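Local coordinates for multifunctional non-homologous end joining DNA repair protein LigD (Mycobacterium tuberculosis, PDB 2IRY) that probably works with Ku to repair DNA double-strand breaks by non-homologous end joining, this piece being its primase-like polymerase domain, at residues Y22-T27 with G248-T253; T53-P58 with A65-Q70; A134-F139 with H181-L186. All blocks are in the same frame, centred on the assembly; numbering follows the deposited sequence.

Contact 1: Y22-T27 with G248-T253; sequences YPATGT and GRTHPT
With CG of Tyr22 turned anti to its own carbonyl carbon (chi1 -66°), the phenol ring swings across to the 248-253 loop and lies beneath Pro252. In Thr25, OG1 sits between the backbone N and the carbonyl carbon (chi1 56°), and CG2 is directed to the imidazole of His251. The two aromatic residues thus each receive an aliphatic group on one face. Pro252 CB stands over the middle of the phenol, 3.7 Å from the Tyr22 ring centroid, a CH-pi contact, while the carbonyl oxygens of Arg249 and Thr250 lie at the ring edge, Arg249 O being 3.2 Å from Tyr22 CD1. The second CH-pi contact is looser and off-centre, with Thr25 CG2 4.0 Å from the centroid of the His251 ring.

Both loops are tightly turned here. Gly26 and Thr27 face Tyr22 in a G1 beta bulge, with Gly26 at positive phi, and Pro252 is the centre of an inverse gamma turn closed by Thr253 N on His251 O. CG and CD of Pro252 lie against the threonine hydroxyls of the bulged turn: Pro252 CD is 3.5 Å from Thr25 OG1, and Pro252 CG is equally near Thr27 OG1. Thr25 OG1 and Thr27 OG1 are hydrogen-bonded to each other, 2.7 Å apart.

Polar linkage between the loops runs through a water that accepts from Ala24 N and donates to Thr250 O. Beyond the two loops, Tyr22 OH is hydrogen-bonded to Arg247 O, and Tyr273 of helix 273-283 packs against both Thr27 and Pro252.

Contact 2: T53-P58 with A65-Q70; sequences TRKRWP and AFFEKQ. With DGT (2'-deoxyguanosine-5'-triphosphate), chain D.
The Phe67 ring is sandwiched: the guanine of the bound dGTP lies over one face, its C6 above the ring centre, and Lys55 CD presses on the other, 3.9 Å from the ring centroid in a CH-pi contact. Guanine C2 comes within 3.3 Å of Phe67 CE2. Phe66, on the opposite side of the hairpin, takes Arg56 CB over one face, and Phe66 CZ in turn lies over the Arg56 guanidinium, the two planes being steeply inclined. Ala65 CB sits over the five-membered ring of Trp57, 3.3 Å from its centroid.

The guanidinium edges carry the polar work. Arg56 NH1 forms a salt bridge of 3.0 Å with the syn side of Glu68 OE1, the two flat groups only 8° from coplanar, and Arg56 NE is bound by Gln108 O. Arg54 folds back through bends at chi2 (79°) and chi3 (71°), which brings its guanidinium to the end of strand 66-68. There NH2 donates to Lys69 O at 2.8 Å, almost straight, and NH1 to Gln70 O from above that carbonyl's plane. A water joins Arg54 NE to Glu68 OE1, so this carboxylate oxygen is held by both arginines, one of them indirectly. Lys69 NZ donates to Thr53 OG1 at 2.8 Å beside the guanine O6.

Lys55 probably binds the polymerase substrate, and 56-58 and 66-70 probably meet target DNA. Strands 53-56 and 66-68 form an antiparallel hairpin at the edge of a four-stranded sheet. Strand 112-115 flanks 53-56 on its other side, with His114 edge-to-face to Phe67, while Trp104 and Ile105 of helix 99-107 and Pro94 of strand 90-95 pack on Arg54.

Contact 3: A134-F139 with H181-L186; sequences ATRLVF and HLYTPL. With DGT (2'-deoxyguanosine-5'-triphosphate), chain D.
Val138 CG2 rests over one face of the Tyr183 ring, displaced toward its rim and 3.9 Å from the centroid, a CH-pi contact between non-hydrogen-bonded neighbours. The Arg136 chain runs beside the same ring, with NE 3.8 Å from Tyr183 CD1; CG between the backbone N and the carbonyl carbon (chi1 65°), followed by an extended chain, carries the guanidinium alongside the phenol, their planes steeply inclined. Its charge is met by a salt bridge from NH1 to Asp291. On the other face of the sheet Leu137 and Thr184 lie side by side, tightly packed at 3.4 Å between Leu137 CB and Thr184 CG2. The Leu186 side chain crosses Leu137 at about a right angle, its CD2 3.8 Å from Leu137 CG.

Backbone bonds fix this register: Leu137 pairs with Thr184 and Phe139 with Leu182, each by two hydrogen bonds, and Leu186 N reaches Thr135 O where the chain turns a corner at Arg136. Helices 149-164 and 192-209 cover the face of Leu137, Phe139, Leu182 and Thr184, whereas strand 240-241 lies against Val138 and Tyr183.

At the active-site end His181 NE2 donates to the beta-phosphate oxygen O2B of dGTP, in the plane of the imidazole and at 2.7 Å. Strand 129-143 runs on from Phe139 to Asp140 and Asp142, probable manganese ligands. Paired central strands that bring such a DxD motif and a phosphate-binding histidine together are consistent with the catalytic core of the archaeo-eukaryotic primase superfamily.

In the fold
Contact 3 is the buried one, a strand pair within the large mixed sheet, largely apolar on the face toward the helices; contact 2 is a partly buried hairpin at the edge of a separate four-stranded sheet, and contact 1 joins two irregular loops near the surface. Their chemistry follows: carbon packing and backbone pairing dominate contact 3, contact 2 adds to its backbone pairing arginines gathered on one glutamate and backbone carbonyls, with CH-pi packing, and contact 1 relies on CH-pi packing with a bridging water. Contacts 2 and 3, centres about 24 Å apart, meet the same nucleotide at different parts, the base and the beta phosphate. Contact 1 touches contact 2 where Gly248 O meets Trp57 CZ2 at 3.6 Å.

Contact 1: Y22-T27 with G248-T253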
loop_
_atom_site.group_PDB
_atom_site.type_symbol
_atom_site.label_atom_id
_atom_site.label_comp_id
_atom_site.label_asym_id
_atom_site.label_seq_id
_atom_site.Cartn_x
_atom_site.Cartn_y
_atom_site.Cartn_z
ATOM N N TYR A 22 -14.908 14.039 -0.211
ATOM C CA TYR A 22 -15.175 13.550 1.136
ATOM C C TYR A 22 -16.168 14.520 1.811
ATOM O O TYR A 22 -15.749 15.509 2.421
ATOM C CB TYR A 22 -13.882 13.546 1.964
ATOM C CG TYR A 22 -12.808 12.574 1.522
ATOM C CD1 TYR A 22 -12.614 11.359 2.209
ATOM C CD2 TYR A 22 -11.990 12.866 0.420
ATOM C CE1 TYR A 22 -11.629 10.459 1.810
ATOM C CE2 TYR A 22 -10.983 11.994 0.021
ATOM C CZ TYR A 22 -10.812 10.779 0.716
ATOM O OH TYR A 22 -9.799 9.940 0.281
ATOM N N PRO A 23 -17.477 14.240 1.698
ATOM C CA PRO A 23 -18.496 15.157 2.250
ATOM C C PRO A 23 -18.321 15.489 3.749
ATOM O O PRO A 23 -18.644 16.617 4.179
ATOM C CB PRO A 23 -19.835 14.413 2.009
ATOM C CG PRO A 23 -19.568 13.461 0.899
ATOM C CD PRO A 23 -18.076 13.066 1.015
ATOM N N ALA A 24 -17.800 14.552 4.538
ATOM C CA ALA A 24 -17.729 14.764 5.992
ATOM C C ALA A 24 -16.759 15.908 6.354
ATOM O O ALA A 24 -16.986 16.636 7.313
ATOM C CB ALA A 24 -17.354 13.483 6.699
ATOM N N THR A 25 -15.705 16.054 5.549
ATOM C CA THR A 25 -14.618 16.987 5.786
ATOM C C THR A 25 -14.549 18.103 4.727
ATOM O O THR A 25 -13.823 19.079 4.927
ATOM C CB THR A 25 -13.258 16.255 5.810
ATOM O OG1 THR A 25 -13.112 15.531 4.574
ATOM C CG2 THR A 25 -13.154 15.325 7.000
ATOM N N GLY A 26 -15.339 17.980 3.661
ATOM C CA GLY A 26 -15.348 18.944 2.539
ATOM C C GLY A 26 -14.079 18.890 1.672
ATOM O O GLY A 26 -13.767 19.858 0.916
ATOM N N THR A 27 -13.346 17.778 1.779
ATOM C CA THR A 27 -12.075 17.615 1.034
ATOM C C THR A 27 -12.351 17.520 -0.469
ATOM O O THR A 27 -13.163 16.699 -0.888
ATOM C CB THR A 27 -11.354 16.323 1.493
ATOM O OG1 THR A 27 -11.195 16.365 2.925
ATOM C CG2 THR A 27 -9.953 16.232 0.792
ATOM N N GLY A 248 -10.362 5.611 0.689
ATOM C CA GLY A 248 -11.716 6.033 0.309
ATOM C C GLY A 248 -12.661 5.707 1.448
ATOM O O GLY A 248 -13.464 4.756 1.380
ATOM N N ARG A 249 -12.561 6.490 2.509
ATOM C CA ARG A 249 -13.316 6.269 3.728
ATOM C C ARG A 249 -13.955 7.588 4.103
ATOM O O ARG A 249 -13.700 8.607 3.465
ATOM C CB ARG A 249 -12.385 5.784 4.845
ATOM C CG ARG A 249 -11.739 4.422 4.530
ATOM C CD ARG A 249 -10.772 4.005 5.599
ATOM N NE ARG A 249 -11.415 3.899 6.918
ATOM C CZ ARG A 249 -12.109 2.846 7.346
ATOM N NH1 ARG A 249 -12.262 1.768 6.576
ATOM N NH2 ARG A 249 -12.649 2.869 8.562
ATOM N N THR A 250 -14.743 7.592 5.169
ATOM C CA THR A 250 -15.403 8.827 5.572
ATOM C C THR A 250 -14.439 10.010 5.743
ATOM O O THR A 250 -14.766 11.135 5.351
ATOM C CB THR A 250 -16.233 8.621 6.829
ATOM O OG1 THR A 250 -17.155 7.542 6.581
ATOM C CG2 THR A 250 -17.027 9.862 7.128
ATOM N N HIS A 251 -13.282 9.762 6.360
ATOM C CA HIS A 251 -12.240 10.791 6.402
ATOM C C HIS A 251 -11.093 10.492 5.445
ATOM O O HIS A 251 -10.806 9.312 5.182
ATOM C CB HIS A 251 -11.684 10.923 7.816
ATOM C CG HIS A 251 -12.598 11.648 8.747
ATOM N ND1 HIS A 251 -12.181 12.125 9.972
ATOM C CD2 HIS A 251 -13.903 11.987 8.632
ATOM C CE1 HIS A 251 -13.198 12.716 10.576
ATOM N NE2 HIS A 251 -14.252 12.652 9.780
ATOM N N PRO A 252 -10.410 11.543 4.946
ATOM C CA PRO A 252 -9.241 11.301 4.071
ATOM C C PRO A 252 -7.987 10.859 4.843
ATOM O O PRO A 252 -6.964 11.585 4.903
ATOM C CB PRO A 252 -9.045 12.655 3.380
ATOM C CG PRO A 252 -9.495 13.661 4.431
ATOM C CD PRO A 252 -10.703 12.988 5.079
ATOM N N THR A 253 -8.080 9.666 5.429
ATOM C CA THR A 253 -6.930 9.051 6.111
ATOM C C THR A 253 -5.977 8.452 5.083
ATOM O O THR A 253 -6.343 8.286 3.912
ATOM C CB THR A 253 -7.389 7.991 7.138
ATOM O OG1 THR A 253 -8.291 7.098 6.498
ATOM C CG2 THR A 253 -8.091 8.674 8.381
HETATM O O HOH W 1 -16.885 11.989 3.785
#

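Contact 2: T53-P58 with A65-Q70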
loop_
_atom_site.group_PDB
_atom_site.type_symbol
_atom_site.label_atom_id
_atom_site.label_comp_id
_atom_site.label_asym_id
_atom_site.label_seq_id
_atom_site.Cartn_x
_atom_site.Cartn_y
_atom_site.Cartn_z
ATOM N N THR A 53 -3.005 -0.939 -9.219
ATOM C CA THR A 53 -4.474 -1.070 -9.183
ATOM C C THR A 53 -5.091 0.180 -8.573
ATOM O O THR A 53 -4.644 0.645 -7.517
ATOM C CB THR A 53 -4.880 -2.368 -8.399
ATOM O OG1 THR A 53 -4.399 -3.500 -9.135
ATOM C CG2 THR A 53 -6.411 -2.485 -8.198
ATOM N N ARG A 54 -6.117 0.729 -9.243
ATOM C CA ARG A 54 -6.799 1.925 -8.743
ATOM C C ARG A 54 -8.135 1.534 -8.130
ATOM O O ARG A 54 -8.801 0.613 -8.631
ATOM C CB ARG A 54 -7.088 2.929 -9.891
ATOM C CG ARG A 54 -5.863 3.672 -10.429
ATOM C CD ARG A 54 -5.047 2.789 -11.403
ATOM N NE ARG A 54 -5.762 2.602 -12.679
ATOM C CZ ARG A 54 -5.726 1.494 -13.422
ATOM N NH1 ARG A 54 -6.441 1.445 -14.551
ATOM N NH2 ARG A 54 -4.999 0.420 -13.058
ATOM N N LYS A 55 -8.535 2.238 -7.077
ATOM C CA LYS A 55 -9.940 2.256 -6.705
ATOM C C LYS A 55 -10.460 3.710 -6.823
ATOM O O LYS A 55 -9.869 4.646 -6.257
ATOM C CB LYS A 55 -10.188 1.653 -5.305
ATOM C CG LYS A 55 -11.663 1.314 -5.119
ATOM C CD LYS A 55 -11.915 0.480 -3.878
ATOM C CE LYS A 55 -13.401 0.236 -3.751
ATOM N NZ LYS A 55 -13.633 -0.673 -2.576
ATOM N N ARG A 56 -11.529 3.878 -7.604
ATOM C CA ARG A 56 -12.015 5.201 -8.002
ATOM C C ARG A 56 -13.383 5.484 -7.407
ATOM O O ARG A 56 -14.247 4.605 -7.403
ATOM C CB ARG A 56 -12.090 5.338 -9.531
ATOM C CG ARG A 56 -10.722 5.337 -10.196
ATOM C CD ARG A 56 -10.789 5.264 -11.692
ATOM N NE ARG A 56 -11.383 6.473 -12.264
ATOM C CZ ARG A 56 -11.714 6.620 -13.551
ATOM N NH1 ARG A 56 -11.579 5.598 -14.420
ATOM N NH2 ARG A 56 -12.208 7.794 -13.959
ATOM N N TRP A 57 -13.562 6.730 -6.952
ATOM C CA TRP A 57 -14.833 7.221 -6.446
ATOM C C TRP A 57 -15.166 8.498 -7.242
ATOM O O TRP A 57 -14.926 9.601 -6.748
ATOM C CB TRP A 57 -14.711 7.573 -4.951
ATOM C CG TRP A 57 -14.746 6.402 -3.958
ATOM C CD1 TRP A 57 -15.822 5.985 -3.223
ATOM C CD2 TRP A 57 -13.647 5.557 -3.582
ATOM N NE1 TRP A 57 -15.453 4.937 -2.396
ATOM C CE2 TRP A 57 -14.129 4.653 -2.604
ATOM C CE3 TRP A 57 -12.292 5.490 -3.960
ATOM C CZ2 TRP A 57 -13.309 3.685 -2.007
ATOM C CZ3 TRP A 57 -11.464 4.514 -3.370
ATOM C CH2 TRP A 57 -11.988 3.621 -2.406
ATOM N N PRO A 58 -15.706 8.356 -8.481
ATOM C CA PRO A 58 -15.902 9.527 -9.350
ATOM C C PRO A 58 -16.731 10.658 -8.685
ATOM O O PRO A 58 -16.479 11.841 -8.925
ATOM C CB PRO A 58 -16.650 8.951 -10.580
ATOM C CG PRO A 58 -16.319 7.491 -10.583
ATOM C CD PRO A 58 -16.203 7.112 -9.104
ATOM N N ALA A 65 -18.224 3.190 -5.901
ATOM C CA ALA A 65 -16.821 3.078 -6.265
ATOM C C ALA A 65 -16.549 1.817 -7.081
ATOM O O ALA A 65 -17.338 0.866 -7.036
ATOM C CB ALA A 65 -15.960 3.073 -5.013
ATOM N N PHE A 66 -15.421 1.813 -7.794
ATOM C CA PHE A 66 -14.995 0.635 -8.519
ATOM C C PHE A 66 -13.481 0.455 -8.553
ATOM O O PHE A 66 -12.738 1.429 -8.549
ATOM C CB PHE A 66 -15.552 0.648 -9.946
ATOM C CG PHE A 66 -15.114 1.829 -10.774
ATOM C CD1 PHE A 66 -13.940 1.754 -11.551
ATOM C CD2 PHE A 66 -15.864 3.008 -10.799
ATOM C CE1 PHE A 66 -13.543 2.828 -12.352
ATOM C CE2 PHE A 66 -15.466 4.100 -11.601
ATOM C CZ PHE A 66 -14.300 4.008 -12.367
ATOM N N PHE A 67 -13.041 -0.806 -8.524
ATOM C CA PHE A 67 -11.630 -1.133 -8.768
ATOM C C PHE A 67 -11.377 -1.118 -10.271
ATOM O O PHE A 67 -12.247 -1.510 -11.068
ATOM C CB PHE A 67 -11.304 -2.549 -8.285
ATOM C CG PHE A 67 -10.881 -2.628 -6.856
ATOM C CD1 PHE A 67 -9.643 -2.133 -6.448
ATOM C CD2 PHE A 67 -11.713 -3.229 -5.921
ATOM C CE1 PHE A 67 -9.247 -2.218 -5.068
ATOM C CE2 PHE A 67 -11.346 -3.319 -4.562
ATOM C CZ PHE A 67 -10.105 -2.820 -4.142
ATOM N N GLU A 68 -10.179 -0.718 -10.651
ATOM C CA GLU A 68 -9.752 -0.786 -12.040
ATOM C C GLU A 68 -8.331 -1.302 -12.126
ATOM O O GLU A 68 -7.450 -0.850 -11.389
ATOM C CB GLU A 68 -9.903 0.588 -12.707
ATOM C CG GLU A 68 -9.805 0.560 -14.231
ATOM C CD GLU A 68 -10.168 1.908 -14.869
ATOM O OE1 GLU A 68 -10.229 2.934 -14.128
ATOM O OE2 GLU A 68 -10.378 1.920 -16.114
ATOM N N LYS A 69 -8.126 -2.277 -13.009
ATOM C CA LYS A 69 -6.816 -2.892 -13.174
ATOM C C LYS A 69 -6.227 -2.596 -14.540
ATOM O O LYS A 69 -5.260 -1.849 -14.649
ATOM C CB LYS A 69 -6.914 -4.391 -12.886
ATOM C CG LYS A 69 -7.126 -4.669 -11.400
ATOM C CD LYS A 69 -7.160 -6.173 -11.083
ATOM C CE LYS A 69 -7.075 -6.400 -9.567
ATOM N NZ LYS A 69 -5.731 -6.012 -8.958
ATOM N N GLN A 70 -6.836 -3.151 -15.585
ATOM C CA GLN A 70 -6.417 -2.839 -16.961
ATOM C C GLN A 70 -6.325 -1.308 -17.166
ATOM O O GLN A 70 -7.178 -0.540 -16.679
ATOM C CB GLN A 70 -7.384 -3.480 -17.983
ATOM C CG GLN A 70 -7.011 -3.191 -19.462
ATOM C CD GLN A 70 -6.024 -4.209 -20.007
ATOM O OE1 GLN A 70 -5.764 -5.199 -19.363
ATOM N NE2 GLN A 70 -5.500 -3.976 -21.208
HETATM P PG DGT D . -7.743 -2.634 7.429
HETATM O O1G DGT D . -8.962 -1.916 7.946
HETATM O O2G DGT D . -7.900 -4.139 7.486
HETATM O O3G DGT D . -6.450 -2.103 8.012
HETATM O O3B DGT D . -7.651 -2.217 5.857
HETATM P PB DGT D . -6.659 -2.873 4.749
HETATM O O1B DGT D . -6.126 -1.773 3.867
HETATM O O2B DGT D . -5.657 -3.817 5.371
HETATM O O3A DGT D . -7.673 -3.790 3.868
HETATM P PA DGT D . -8.865 -3.156 2.976
HETATM O O1A DGT D . -9.816 -4.252 2.556
HETATM O O2A DGT D . -9.453 -1.985 3.735
HETATM O "O5'" DGT D . -8.060 -2.641 1.657
HETATM C "C5'" DGT D . -7.391 -3.552 0.763
HETATM C "C4'" DGT D . -8.050 -4.933 0.717
HETATM O "O4'" DGT D . -8.900 -5.061 -0.427
HETATM C "C3'" DGT D . -7.076 -6.095 0.685
HETATM O "O3'" DGT D . -6.920 -6.625 2.001
HETATM C "C2'" DGT D . -7.716 -7.121 -0.232
HETATM C "C1'" DGT D . -8.799 -6.363 -0.996
HETATM N N9 DGT D . -8.435 -6.182 -2.421
HETATM C C8 DGT D . -7.211 -5.866 -2.880
HETATM N N7 DGT D . -7.184 -5.760 -4.229
HETATM C C5 DGT D . -8.431 -6.013 -4.655
HETATM C C6 DGT D . -9.100 -6.062 -5.975
HETATM O O6 DGT D . -8.440 -5.834 -7.004
HETATM N N1 DGT D . -10.412 -6.353 -6.019
HETATM C C2 DGT D . -11.126 -6.603 -4.895
HETATM N N2 DGT D . -12.444 -6.884 -5.014
HETATM N N3 DGT D . -10.580 -6.569 -3.645
HETATM C C4 DGT D . -9.260 -6.286 -3.467
HETATM O O HOH W 2 -7.836 3.036 -16.916
HETATM O O HOH W 3 -7.819 4.316 -13.547
#

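Contact 3: A134-F139 with H181-L186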
loop_
_atom_site.group_PDB
_atom_site.type_symbol
_atom_site.label_atom_id
_atom_site.label_comp_id
_atom_site.label_asym_id
_atom_site.label_seq_id
_atom_site.Cartn_x
_atom_site.Cartn_y
_atom_site.Cartn_z
ATOM N N ALA A 134 9.562 -11.153 -5.508
ATOM C CA ALA A 134 9.164 -10.288 -4.395
ATOM C C ALA A 134 10.380 -9.473 -3.977
ATOM O O ALA A 134 11.477 -10.039 -3.884
ATOM C CB ALA A 134 8.678 -11.144 -3.198
ATOM N N THR A 135 10.201 -8.173 -3.712
ATOM C CA THR A 135 11.318 -7.338 -3.222
ATOM C C THR A 135 11.192 -7.105 -1.712
ATOM O O THR A 135 12.153 -6.712 -1.023
ATOM C CB THR A 135 11.377 -5.966 -3.890
ATOM O OG1 THR A 135 10.255 -5.192 -3.453
ATOM C CG2 THR A 135 11.418 -6.105 -5.421
ATOM N N ARG A 136 10.002 -7.358 -1.209
ATOM C CA ARG A 136 9.692 -7.106 0.211
ATOM C C ARG A 136 8.550 -8.010 0.647
ATOM O O ARG A 136 7.807 -8.511 -0.197
ATOM C CB ARG A 136 9.310 -5.625 0.416
ATOM C CG ARG A 136 8.007 -5.177 -0.298
ATOM C CD ARG A 136 7.932 -3.671 -0.443
ATOM N NE ARG A 136 6.600 -3.313 -0.943
ATOM C CZ ARG A 136 6.285 -2.218 -1.643
ATOM N NH1 ARG A 136 7.200 -1.278 -1.957
ATOM N NH2 ARG A 136 5.011 -2.067 -2.028
ATOM N N LEU A 137 8.454 -8.248 1.957
ATOM C CA LEU A 137 7.300 -8.918 2.562
ATOM C C LEU A 137 6.354 -7.870 3.109
ATOM O O LEU A 137 6.800 -6.795 3.521
ATOM C CB LEU A 137 7.724 -9.826 3.731
ATOM C CG LEU A 137 8.791 -10.895 3.504
ATOM C CD1 LEU A 137 9.024 -11.694 4.784
ATOM C CD2 LEU A 137 8.358 -11.812 2.371
ATOM N N VAL A 138 5.060 -8.174 3.084
ATOM C CA VAL A 138 4.042 -7.369 3.802
ATOM C C VAL A 138 3.219 -8.310 4.708
ATOM O O VAL A 138 2.865 -9.429 4.306
ATOM C CB VAL A 138 3.091 -6.562 2.868
ATOM C CG1 VAL A 138 2.180 -7.485 2.078
ATOM C CG2 VAL A 138 2.262 -5.578 3.674
ATOM N N PHE A 139 2.979 -7.858 5.941
ATOM C CA PHE A 139 2.041 -8.496 6.847
ATOM C C PHE A 139 0.896 -7.524 7.092
ATOM O O PHE A 139 1.123 -6.327 7.298
ATOM C CB PHE A 139 2.728 -8.837 8.168
ATOM C CG PHE A 139 3.821 -9.846 8.027
ATOM C CD1 PHE A 139 3.535 -11.200 8.166
ATOM C CD2 PHE A 139 5.141 -9.448 7.742
ATOM C CE1 PHE A 139 4.564 -12.186 8.022
ATOM C CE2 PHE A 139 6.165 -10.418 7.588
ATOM C CZ PHE A 139 5.869 -11.782 7.737
ATOM N N HIS A 181 -0.084 -2.401 8.733
ATOM C CA HIS A 181 0.736 -3.148 7.797
ATOM C C HIS A 181 2.219 -3.040 8.174
ATOM O O HIS A 181 2.698 -1.958 8.619
ATOM C CB HIS A 181 0.501 -2.655 6.356
ATOM C CG HIS A 181 -0.922 -2.789 5.909
ATOM N ND1 HIS A 181 -1.448 -2.083 4.853
ATOM C CD2 HIS A 181 -1.939 -3.537 6.407
ATOM C CE1 HIS A 181 -2.712 -2.429 4.683
ATOM N NE2 HIS A 181 -3.038 -3.300 5.615
ATOM N N LEU A 182 2.926 -4.166 8.014
ATOM C CA LEU A 182 4.364 -4.242 8.283
ATOM C C LEU A 182 5.083 -4.686 7.016
ATOM O O LEU A 182 4.710 -5.719 6.416
ATOM C CB LEU A 182 4.690 -5.239 9.417
ATOM C CG LEU A 182 3.965 -5.067 10.754
ATOM C CD1 LEU A 182 4.404 -6.132 11.758
ATOM C CD2 LEU A 182 4.219 -3.653 11.360
ATOM N N TYR A 183 6.081 -3.901 6.611
ATOM C CA TYR A 183 6.885 -4.185 5.424
ATOM C C TYR A 183 8.324 -4.504 5.823
ATOM O O TYR A 183 8.878 -3.867 6.719
ATOM C CB TYR A 183 6.929 -2.957 4.509
ATOM C CG TYR A 183 5.630 -2.646 3.796
ATOM C CD1 TYR A 183 5.295 -3.279 2.584
ATOM C CD2 TYR A 183 4.738 -1.693 4.325
ATOM C CE1 TYR A 183 4.092 -2.977 1.931
ATOM C CE2 TYR A 183 3.533 -1.373 3.671
ATOM C CZ TYR A 183 3.217 -2.020 2.479
ATOM O OH TYR A 183 2.025 -1.726 1.842
ATOM N N THR A 184 8.936 -5.444 5.123
ATOM C CA THR A 184 10.348 -5.746 5.351
ATOM C C THR A 184 11.023 -6.021 4.005
ATOM O O THR A 184 10.556 -6.868 3.250
ATOM C CB THR A 184 10.533 -6.928 6.324
ATOM O OG1 THR A 184 11.916 -7.314 6.353
ATOM C CG2 THR A 184 9.721 -8.098 5.926
ATOM N N PRO A 185 12.093 -5.269 3.693
ATOM C CA PRO A 185 12.793 -5.507 2.438
ATOM C C PRO A 185 13.621 -6.782 2.511
ATOM O O PRO A 185 14.281 -7.060 3.526
ATOM C CB PRO A 185 13.682 -4.263 2.285
ATOM C CG PRO A 185 13.905 -3.791 3.678
ATOM C CD PRO A 185 12.659 -4.127 4.436
ATOM N N LEU A 186 13.556 -7.571 1.448
ATOM C CA LEU A 186 14.316 -8.817 1.369
ATOM C C LEU A 186 15.782 -8.585 0.981
ATOM O O LEU A 186 16.078 -7.824 0.054
ATOM C CB LEU A 186 13.641 -9.779 0.383
ATOM C CG LEU A 186 12.252 -10.292 0.803
ATOM C CD1 LEU A 186 11.508 -10.939 -0.366
ATOM C CD2 LEU A 186 12.314 -11.243 2.014
HETATM P PG DGT D . -7.743 -2.634 7.429
HETATM O O1G DGT D . -8.962 -1.916 7.946
HETATM O O2G DGT D . -7.900 -4.139 7.486
HETATM O O3G DGT D . -6.450 -2.103 8.012
HETATM O O3B DGT D . -7.651 -2.217 5.857
HETATM P PB DGT D . -6.659 -2.873 4.749
HETATM O O1B DGT D . -6.126 -1.773 3.867
HETATM O O2B DGT D . -5.657 -3.817 5.371
HETATM O O3A DGT D . -7.673 -3.790 3.868
HETATM P PA DGT D . -8.865 -3.156 2.976
HETATM O O1A DGT D . -9.816 -4.252 2.556
HETATM O O2A DGT D . -9.453 -1.985 3.735
HETATM O "O5'" DGT D . -8.060 -2.641 1.657
HETATM C "C5'" DGT D . -7.391 -3.552 0.763
HETATM C "C4'" DGT D . -8.050 -4.933 0.717
HETATM O "O4'" DGT D . -8.900 -5.061 -0.427
HETATM C "C3'" DGT D . -7.076 -6.095 0.685
HETATM O "O3'" DGT D . -6.920 -6.625 2.001
HETATM C "C2'" DGT D . -7.716 -7.121 -0.232
HETATM C "C1'" DGT D . -8.799 -6.363 -0.996
HETATM N N9 DGT D . -8.435 -6.182 -2.421
HETATM C C8 DGT D . -7.211 -5.866 -2.880
HETATM N N7 DGT D . -7.184 -5.760 -4.229
HETATM C C5 DGT D . -8.431 -6.013 -4.655
HETATM C C6 DGT D . -9.100 -6.062 -5.975
HETATM O O6 DGT D . -8.440 -5.834 -7.004
HETATM N N1 DGT D . -10.412 -6.353 -6.019
HETATM C C2 DGT D . -11.126 -6.603 -4.895
HETATM N N2 DGT D . -12.444 -6.884 -5.014
HETATM N N3 DGT D . -10.580 -6.569 -3.645
HETATM C C4 DGT D . -9.260 -6.286 -3.467
HETATM O O HOH W 4 14.675 -6.653 -1.976
HETATM O O HOH W 5 1.871 -2.492 -0.934
#